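PDB 3LXQ: uncharacterized protein VP1736 from Vibrio parahaemolyticus, which is of unknown function but contains a sulfatase-family domain of the alkaline phosphatase superfamily, an alpha/beta fold built round a mixed beta-sheet. Local coordinates for residues E138-P146 / T160-L168; G173-G182 / K239-S248. All coordinates share one frame; numbering follows the deposited sequence. Where two conformers were deposited one is given.

Contact 1. Residues E138-P146 / T160-L168; sequences EAVTTGFPP and TGFFTIADL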
loop_
_atom_site.group_PDB
_atom_site.type_symbol
_atom_site.label_atom_id
_atom_site.label_comp_id
_atom_site.label_asym_id
_atom_site.label_seq_id
_atom_site.Cartn_x
_atom_site.Cartn_y
_atom_site.Cartn_z
ATOM N N GLU A 138 2.086 -6.588 0.643
ATOM C CA GLU A 138 3.550 -6.446 0.742
ATOM C C GLU A 138 3.964 -4.997 1.002
ATOM O O GLU A 138 4.696 -4.707 1.959
ATOM C CB GLU A 138 4.181 -6.943 -0.554
ATOM C CG GLU A 138 5.641 -6.593 -0.794
ATOM C CD GLU A 138 6.137 -7.227 -2.090
ATOM O OE1 GLU A 138 5.704 -6.761 -3.165
ATOM O OE2 GLU A 138 6.926 -8.207 -2.040
ATOM N N ALA A 139 3.461 -4.093 0.161
ATOM C CA ALA A 139 3.838 -2.688 0.217
ATOM C C ALA A 139 3.457 -2.004 1.508
ATOM O O ALA A 139 4.226 -1.196 2.004
ATOM C CB ALA A 139 3.245 -1.923 -0.950
ATOM N N VAL A 140 2.268 -2.283 2.045
ATOM C CA VAL A 140 1.828 -1.530 3.237
ATOM C C VAL A 140 2.179 -2.212 4.543
ATOM O O VAL A 140 2.113 -1.589 5.607
ATOM C CB VAL A 140 0.311 -1.182 3.200
ATOM C CG1 VAL A 140 -0.004 -0.384 1.941
ATOM C CG2 VAL A 140 -0.567 -2.455 3.285
ATOM N N THR A 141 2.572 -3.477 4.496
ATOM C CA THR A 141 2.956 -4.137 5.756
ATOM C C THR A 141 4.466 -4.251 5.923
ATOM O O THR A 141 4.962 -4.367 7.048
ATOM C CB THR A 141 2.332 -5.533 5.923
ATOM O OG1 THR A 141 2.788 -6.391 4.876
ATOM C CG2 THR A 141 0.827 -5.441 5.904
ATOM N N THR A 142 5.184 -4.240 4.802
ATOM C CA THR A 142 6.643 -4.436 4.795
ATOM C C THR A 142 7.427 -3.304 4.115
ATOM O O THR A 142 8.600 -3.105 4.419
ATOM C CB THR A 142 7.072 -5.731 4.077
ATOM O OG1 THR A 142 7.055 -5.520 2.657
ATOM C CG2 THR A 142 6.187 -6.894 4.426
ATOM N N GLY A 143 6.806 -2.610 3.161
ATOM C CA GLY A 143 7.485 -1.507 2.474
ATOM C C GLY A 143 8.473 -1.999 1.446
ATOM O O GLY A 143 9.209 -1.201 0.863
ATOM N N PHE A 144 8.462 -3.316 1.205
ATOM C CA PHE A 144 9.422 -3.984 0.343
ATOM C C PHE A 144 9.050 -3.668 -1.085
ATOM O O PHE A 144 7.876 -3.757 -1.444
ATOM C CB PHE A 144 9.358 -5.499 0.582
ATOM C CG PHE A 144 10.529 -6.287 0.014
ATOM C CD1 PHE A 144 11.842 -5.999 0.382
ATOM C CD2 PHE A 144 10.298 -7.364 -0.833
ATOM C CE1 PHE A 144 12.907 -6.734 -0.125
ATOM C CE2 PHE A 144 11.359 -8.120 -1.339
ATOM C CZ PHE A 144 12.665 -7.809 -0.986
ATOM N N PRO A 145 10.037 -3.275 -1.900
ATOM C CA PRO A 145 9.797 -2.958 -3.306
ATOM C C PRO A 145 9.519 -4.222 -4.109
ATOM O O PRO A 145 9.611 -5.323 -3.571
ATOM C CB PRO A 145 11.120 -2.309 -3.772
ATOM C CG PRO A 145 11.914 -2.077 -2.552
ATOM C CD PRO A 145 11.448 -3.056 -1.535
ATOM N N PRO A 146 9.141 -4.062 -5.379
ATOM C CA PRO A 146 8.680 -5.159 -6.232
ATOM C C PRO A 146 9.800 -5.909 -6.958
ATOM O O PRO A 146 10.925 -5.412 -7.071
ATOM C CB PRO A 146 7.764 -4.451 -7.246
ATOM C CG PRO A 146 8.337 -3.053 -7.349
ATOM C CD PRO A 146 8.992 -2.745 -6.012
ATOM N N THR A 160 8.720 -16.407 7.588
ATOM C CA THR A 160 9.061 -16.223 8.994
ATOM C C THR A 160 10.220 -15.244 9.124
ATOM O O THR A 160 11.138 -15.243 8.300
ATOM C CB THR A 160 9.406 -17.576 9.679
ATOM O OG1 THR A 160 9.779 -17.354 11.044
ATOM C CG2 THR A 160 10.546 -18.294 8.950
ATOM N N GLY A 161 10.169 -14.417 10.166
ATOM C CA GLY A 161 11.213 -13.435 10.429
ATOM C C GLY A 161 11.558 -12.469 9.297
ATOM O O GLY A 161 12.677 -11.980 9.221
ATOM N N PHE A 162 10.611 -12.198 8.407
ATOM C CA PHE A 162 10.795 -11.145 7.402
ATOM C C PHE A 162 10.408 -9.831 8.071
ATOM O O PHE A 162 9.593 -9.819 9.002
ATOM C CB PHE A 162 9.918 -11.422 6.181
ATOM C CG PHE A 162 10.315 -10.658 4.929
ATOM C CD1 PHE A 162 11.393 -11.071 4.153
ATOM C CD2 PHE A 162 9.565 -9.558 4.503
ATOM C CE1 PHE A 162 11.739 -10.396 2.998
ATOM C CE2 PHE A 162 9.912 -8.856 3.357
ATOM C CZ PHE A 162 10.997 -9.279 2.588
ATOM N N PHE A 163 10.985 -8.719 7.625
ATOM C CA PHE A 163 10.594 -7.450 8.206
ATOM C C PHE A 163 9.156 -7.053 7.867
ATOM O O PHE A 163 8.768 -7.021 6.691
ATOM C CB PHE A 163 11.551 -6.292 7.863
ATOM C CG PHE A 163 11.048 -4.977 8.379
ATOM C CD1 PHE A 163 11.295 -4.589 9.690
ATOM C CD2 PHE A 163 10.204 -4.197 7.603
ATOM C CE1 PHE A 163 10.770 -3.397 10.186
ATOM C CE2 PHE A 163 9.672 -3.012 8.102
ATOM C CZ PHE A 163 9.960 -2.606 9.367
ATOM N N THR A 164 8.374 -6.775 8.912
ATOM C CA THR A 164 7.039 -6.169 8.782
ATOM C C THR A 164 6.858 -5.108 9.883
ATOM O O THR A 164 7.437 -5.238 10.966
ATOM C CB THR A 164 5.872 -7.207 8.911
ATOM O OG1 THR A 164 5.815 -7.712 10.255
ATOM C CG2 THR A 164 6.027 -8.366 7.931
ATOM N N ILE A 165 6.027 -4.098 9.626
ATOM C CA ILE A 165 5.672 -3.140 10.678
ATOM C C ILE A 165 4.794 -3.799 11.740
ATOM O O ILE A 165 4.677 -3.288 12.850
ATOM C CB ILE A 165 4.976 -1.855 10.147
ATOM C CG1 ILE A 165 3.677 -2.191 9.407
ATOM C CG2 ILE A 165 5.946 -1.029 9.270
ATOM C CD1 ILE A 165 2.656 -1.033 9.378
ATOM N N ALA A 166 4.179 -4.930 11.388
ATOM C CA ALA A 166 3.413 -5.725 12.342
ATOM C C ALA A 166 4.297 -6.177 13.482
ATOM O O ALA A 166 3.970 -5.919 14.652
ATOM C CB ALA A 166 2.768 -6.929 11.673
ATOM N N ASP A 167 5.408 -6.844 13.158
ATOM C CA ASP A 167 6.247 -7.346 14.240
ATOM C C ASP A 167 7.065 -6.239 14.903
ATOM O O ASP A 167 7.406 -6.363 16.095
ATOM C CB ASP A 167 7.082 -8.571 13.838
ATOM C CG ASP A 167 8.366 -8.212 13.160
ATOM O OD1 ASP A 167 9.354 -7.924 13.872
ATOM O OD2 ASP A 167 8.396 -8.258 11.917
ATOM N N LEU A 168 7.324 -5.152 14.180
ATOM C CA LEU A 168 7.990 -3.987 14.778
ATOM C C LEU A 168 7.087 -3.414 15.862
ATOM O O LEU A 168 7.515 -3.257 17.002
ATOM C CB LEU A 168 8.347 -2.920 13.723
ATOM C CG LEU A 168 9.008 -1.595 14.174
ATOM C CD1 LEU A 168 10.323 -1.816 14.936
ATOM C CD2 LEU A 168 9.237 -0.640 13.018
#

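Contact 2. Residues G173-G182 / K239-S248; sequences GYHTQFIYGG and KPFFSLVFTS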
loop_
_atom_site.group_PDB
_atom_site.type_symbol
_atom_site.label_atom_id
_atom_site.label_comp_id
_atom_site.label_asym_id
_atom_site.label_seq_id
_atom_site.Cartn_x
_atom_site.Cartn_y
_atom_site.Cartn_z
ATOM N N GLY A 173 5.256 -3.218 21.759
ATOM C CA GLY A 173 4.147 -3.279 22.728
ATOM C C GLY A 173 2.733 -3.130 22.173
ATOM O O GLY A 173 1.780 -2.959 22.941
ATOM N N TYR A 174 2.595 -3.188 20.845
ATOM C CA TYR A 174 1.289 -3.116 20.177
ATOM C C TYR A 174 0.602 -4.481 20.054
ATOM O O TYR A 174 1.262 -5.516 19.878
ATOM C CB TYR A 174 1.432 -2.556 18.749
ATOM C CG TYR A 174 1.487 -1.044 18.598
ATOM C CD1 TYR A 174 2.552 -0.298 19.115
ATOM C CD2 TYR A 174 0.497 -0.365 17.876
ATOM C CE1 TYR A 174 2.609 1.097 18.938
ATOM C CE2 TYR A 174 0.543 1.019 17.699
ATOM C CZ TYR A 174 1.599 1.738 18.229
ATOM O OH TYR A 174 1.626 3.098 18.078
ATOM N N HIS A 175 -0.727 -4.473 20.121
ATOM C CA HIS A 175 -1.495 -5.605 19.656
ATOM C C HIS A 175 -1.605 -5.448 18.150
ATOM O O HIS A 175 -1.843 -4.348 17.659
ATOM C CB HIS A 175 -2.887 -5.628 20.270
ATOM C CG HIS A 175 -3.686 -6.830 19.875
ATOM N ND1 HIS A 175 -3.632 -8.021 20.572
ATOM C CD2 HIS A 175 -4.544 -7.031 18.848
ATOM C CE1 HIS A 175 -4.432 -8.898 19.993
ATOM N NE2 HIS A 175 -4.993 -8.324 18.942
ATOM N N THR A 176 -1.419 -6.539 17.416
ATOM C CA THR A 176 -1.461 -6.472 15.946
ATOM C C THR A 176 -2.481 -7.452 15.378
ATOM O O THR A 176 -2.559 -8.607 15.811
ATOM C CB THR A 176 -0.073 -6.699 15.322
ATOM O OG1 THR A 176 0.484 -7.926 15.817
ATOM C CG2 THR A 176 0.859 -5.543 15.672
ATOM N N GLN A 177 -3.273 -6.982 14.417
ATOM C CA GLN A 177 -4.361 -7.788 13.875
ATOM C C GLN A 177 -4.593 -7.543 12.399
ATOM O O GLN A 177 -4.170 -6.532 11.851
ATOM C CB GLN A 177 -5.668 -7.567 14.652
ATOM C CG GLN A 177 -6.227 -6.156 14.542
ATOM C CD GLN A 177 -7.638 -6.020 15.085
ATOM O OE1 GLN A 177 -8.119 -6.869 15.843
ATOM N NE2 GLN A 177 -8.312 -4.941 14.698
ATOM N N PHE A 178 -5.277 -8.498 11.779
ATOM C CA PHE A 178 -5.702 -8.422 10.401
ATOM C C PHE A 178 -7.193 -8.700 10.411
ATOM O O PHE A 178 -7.621 -9.696 10.955
ATOM C CB PHE A 178 -4.964 -9.491 9.598
ATOM C CG PHE A 178 -5.465 -9.670 8.185
ATOM C CD1 PHE A 178 -5.541 -8.592 7.298
ATOM C CD2 PHE A 178 -5.815 -10.937 7.727
ATOM C CE1 PHE A 178 -5.988 -8.769 5.977
ATOM C CE2 PHE A 178 -6.253 -11.127 6.414
ATOM C CZ PHE A 178 -6.336 -10.038 5.534
ATOM N N ILE A 179 -7.986 -7.801 9.843
ATOM C CA ILE A 179 -9.414 -8.050 9.711
ATOM C C ILE A 179 -9.761 -8.233 8.236
ATOM O O ILE A 179 -9.477 -7.366 7.417
ATOM C CB ILE A 179 -10.303 -6.938 10.322
ATOM C CG1 ILE A 179 -9.879 -6.614 11.767
ATOM C CG2 ILE A 179 -11.777 -7.374 10.304
ATOM C CD1 ILE A 179 -10.658 -5.433 12.402
ATOM N N TYR A 180 -10.404 -9.356 7.940
ATOM C CA TYR A 180 -10.783 -9.758 6.592
ATOM C C TYR A 180 -12.204 -10.341 6.625
ATOM O O TYR A 180 -12.621 -10.898 7.638
ATOM C CB TYR A 180 -9.786 -10.814 6.122
ATOM C CG TYR A 180 -9.851 -11.196 4.666
ATOM C CD1 TYR A 180 -9.872 -10.229 3.671
ATOM C CD2 TYR A 180 -9.840 -12.541 4.285
ATOM C CE1 TYR A 180 -9.915 -10.581 2.342
ATOM C CE2 TYR A 180 -9.881 -12.911 2.953
ATOM C CZ TYR A 180 -9.921 -11.924 1.984
ATOM O OH TYR A 180 -9.960 -12.270 0.659
ATOM N N GLY A 181 -12.931 -10.220 5.515
ATOM C CA GLY A 181 -14.285 -10.746 5.399
ATOM C C GLY A 181 -14.423 -12.200 4.938
ATOM O O GLY A 181 -15.421 -12.859 5.251
ATOM N N GLY A 182 -13.429 -12.686 4.195
ATOM C CA GLY A 182 -13.425 -14.039 3.645
ATOM C C GLY A 182 -12.521 -14.992 4.401
ATOM O O GLY A 182 -12.363 -14.874 5.617
ATOM N N LYS A 239 -3.450 -1.448 25.448
ATOM C CA LYS A 239 -2.495 -1.447 24.335
ATOM C C LYS A 239 -2.845 -0.551 23.158
ATOM O O LYS A 239 -4.012 -0.420 22.785
ATOM C CB LYS A 239 -2.213 -2.869 23.838
ATOM C CG LYS A 239 -1.345 -3.670 24.803
ATOM C CD LYS A 239 -0.619 -4.814 24.112
ATOM C CE LYS A 239 0.569 -5.268 24.954
ATOM N NZ LYS A 239 1.320 -6.384 24.327
ATOM N N PRO A 240 -1.819 0.083 22.574
ATOM C CA PRO A 240 -1.989 0.622 21.240
ATOM C C PRO A 240 -2.127 -0.558 20.274
ATOM O O PRO A 240 -1.466 -1.590 20.456
ATOM C CB PRO A 240 -0.676 1.375 20.999
ATOM C CG PRO A 240 0.316 0.724 21.915
ATOM C CD PRO A 240 -0.483 0.373 23.129
ATOM N N PHE A 241 -2.997 -0.426 19.282
ATOM C CA PHE A 241 -3.181 -1.494 18.305
ATOM C C PHE A 241 -2.859 -1.064 16.884
ATOM O O PHE A 241 -3.016 0.111 16.529
ATOM C CB PHE A 241 -4.602 -2.056 18.363
ATOM C CG PHE A 241 -5.683 -1.036 18.099
ATOM C CD1 PHE A 241 -6.193 -0.856 16.822
ATOM C CD2 PHE A 241 -6.211 -0.277 19.139
ATOM C CE1 PHE A 241 -7.197 0.075 16.579
ATOM C CE2 PHE A 241 -7.221 0.655 18.905
ATOM C CZ PHE A 241 -7.712 0.829 17.621
ATOM N N PHE A 242 -2.424 -2.042 16.085
ATOM C CA PHE A 242 -2.226 -1.877 14.646
ATOM C C PHE A 242 -3.143 -2.855 13.924
ATOM O O PHE A 242 -3.039 -4.070 14.107
ATOM C CB PHE A 242 -0.758 -2.118 14.245
ATOM C CG PHE A 242 -0.567 -2.399 12.765
ATOM C CD1 PHE A 242 -0.994 -1.482 11.804
ATOM C CD2 PHE A 242 0.047 -3.574 12.342
ATOM C CE1 PHE A 242 -0.819 -1.738 10.433
ATOM C CE2 PHE A 242 0.230 -3.840 10.980
ATOM C CZ PHE A 242 -0.211 -2.919 10.022
ATOM N N SER A 243 -4.034 -2.311 13.099
ATOM C CA SER A 243 -5.016 -3.108 12.393
ATOM C C SER A 243 -4.955 -2.942 10.876
ATOM O O SER A 243 -5.062 -1.833 10.352
ATOM C CB SER A 243 -6.412 -2.765 12.911
ATOM O OG SER A 243 -7.403 -3.566 12.285
ATOM N N LEU A 244 -4.795 -4.067 10.179
ATOM C CA LEU A 244 -4.949 -4.118 8.723
ATOM C C LEU A 244 -6.323 -4.697 8.390
ATOM O O LEU A 244 -6.615 -5.822 8.751
ATOM C CB LEU A 244 -3.824 -4.948 8.071
ATOM C CG LEU A 244 -3.974 -5.259 6.573
ATOM C CD1 LEU A 244 -3.999 -3.993 5.731
ATOM C CD2 LEU A 244 -2.900 -6.203 6.077
ATOM N N VAL A 245 -7.144 -3.911 7.696
ATOM C CA VAL A 245 -8.510 -4.266 7.331
ATOM C C VAL A 245 -8.581 -4.257 5.815
ATOM O O VAL A 245 -8.251 -3.252 5.191
ATOM C CB VAL A 245 -9.523 -3.230 7.855
ATOM C CG1 VAL A 245 -10.927 -3.608 7.439
ATOM C CG2 VAL A 245 -9.425 -3.046 9.390
ATOM N N PHE A 246 -9.017 -5.366 5.220
ATOM C CA PHE A 246 -8.925 -5.552 3.771
ATOM C C PHE A 246 -10.284 -5.881 3.183
ATOM O O PHE A 246 -10.883 -6.887 3.549
ATOM C CB PHE A 246 -7.899 -6.656 3.476
ATOM C CG PHE A 246 -7.547 -6.826 2.006
ATOM C CD1 PHE A 246 -7.652 -5.770 1.102
ATOM C CD2 PHE A 246 -7.074 -8.054 1.544
ATOM C CE1 PHE A 246 -7.307 -5.933 -0.254
ATOM C CE2 PHE A 246 -6.718 -8.236 0.186
ATOM C CZ PHE A 246 -6.834 -7.168 -0.706
ATOM N N THR A 247 -10.767 -5.033 2.278
ATOM C CA THR A 247 -12.079 -5.241 1.640
ATOM C C THR A 247 -12.077 -6.447 0.696
ATOM O O THR A 247 -11.012 -6.867 0.237
ATOM C CB THR A 247 -12.607 -3.972 0.886
ATOM O OG1 THR A 247 -11.778 -3.667 -0.249
ATOM C CG2 THR A 247 -12.690 -2.769 1.830
ATOM N N SER A 248 -13.282 -6.965 0.420
ATOM C CA SER A 248 -13.517 -8.183 -0.381
ATOM C C SER A 248 -14.688 -8.086 -1.359
ATOM O O SER A 248 -14.761 -8.872 -2.316
ATOM C CB SER A 248 -13.816 -9.371 0.538
ATOM O OG SER A 248 -12.631 -9.846 1.145
HETATM O O HOH W 1 -12.991 -8.561 3.311
#

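Contact 1. Residues E138-P146 / T160-L168
With CG anti to the backbone N in both Phe144 and Phe162 (chi1 -165° in Phe144), the two rings meet as a T-shaped pair. The contact joins the C-terminal end of helix 133-141 to the capped N terminus of helix 165-171 within the sulfatase-family alpha/beta domain. Phe162 supplies the edge: its CZ stands over the centre of the Phe144 ring, 3.8 Å above the plane, and the planes stand at 90°. Tyr444 packs against both rings.

Beside this pair the methyl groups of Thr142 and Thr164 approach obliquely, CG2 to CG2 at 3.8 Å. The hydroxyl of Thr142 is turned back to its own chain, where OG1 donates to Glu138 O; it also accepts from Phe144 N at 3.0 Å, an ST turn just where the chain leaves the helix. Thr164 is the N-cap of the next helix: its OG1 accepts from Asp167 N at 3.1 Å and is also hydrogen-bonded to Asn196 O. In the conformer given here Thr164 N donates a weak bond to Asp167 OD2, the other half of a capping box. The helices are tied directly by Ile165 N, which donates to Thr141 O at 2.8 Å, nearly in line with the carbonyl (C=O...N 169°); the same oxygen also receives a CA-H...O contact from Thr164 CA at 3.3 Å.

Contact 2. Residues G173-G182 / K239-S248
The Tyr174 ring carries Pro240 CB over the centre of one face, a CH-pi contact of 3.6 Å from CB to the ring centroid, while the backbone N of Phe242 lies at its edge in the ring plane. Tyr174 CG lies beside its own backbone N, anti to the carbonyl carbon (chi1 -83°), which lays the ring against Pro240. The Phe242 ring in turn receives Thr176 CG2 at its edge. Further along, the rings of Tyr180 and Phe246 are nearly parallel (21°) but slid apart, with centroids 5.9 Å from each other.

These side chains flank two adjacent parallel strands, 175-180 and 241-246, whose axes diverge by only 16°. Six backbone hydrogen bonds join them, from His175 N to Pro240 O (3.0 Å) through to Phe246 N to Ile179 O (3.0 Å), alternating in direction as parallel pairing requires. Beyond the last bond a water bridges the strand ends, accepting from Gly181 N at 2.8 Å and donating to Phe246 O at 2.7 Å.

In the mixed sheet 241-246 also pairs with 87-93 and 175-180 with 200-202. On the face bearing Thr176 and Phe242, helix 165-171 packs against Phe242; on the other, Phe231 of helix 220-234 packs against Gln177, Ser243 and Phe241.

Overall arrangement
From the N terminus, the chain runs through helix 133-141 and a connection without helix or strand, residues 147-159, before contact 1 closes that loop on the start of helix 165-171. This helix ends in a Schellman motif at Gly173 and leads directly into strand 175-180, which opens contact 2; 56 residues lie between segments 173-182 and 239-248, helix 220-234 among them, and strand 241-246 then closes the contact. The contacts therefore follow in series, neither nested nor crossed, with centres about 14 Å apart. They also touch: Ile165 CD1 lies 3.5 Å from Phe242 CZ, and Thr141 CG2 lies 3.8 Å from Leu244 CD2. Contact 1 thus joins two helix ends that pack on the sheet to which the two strands of contact 2 belong.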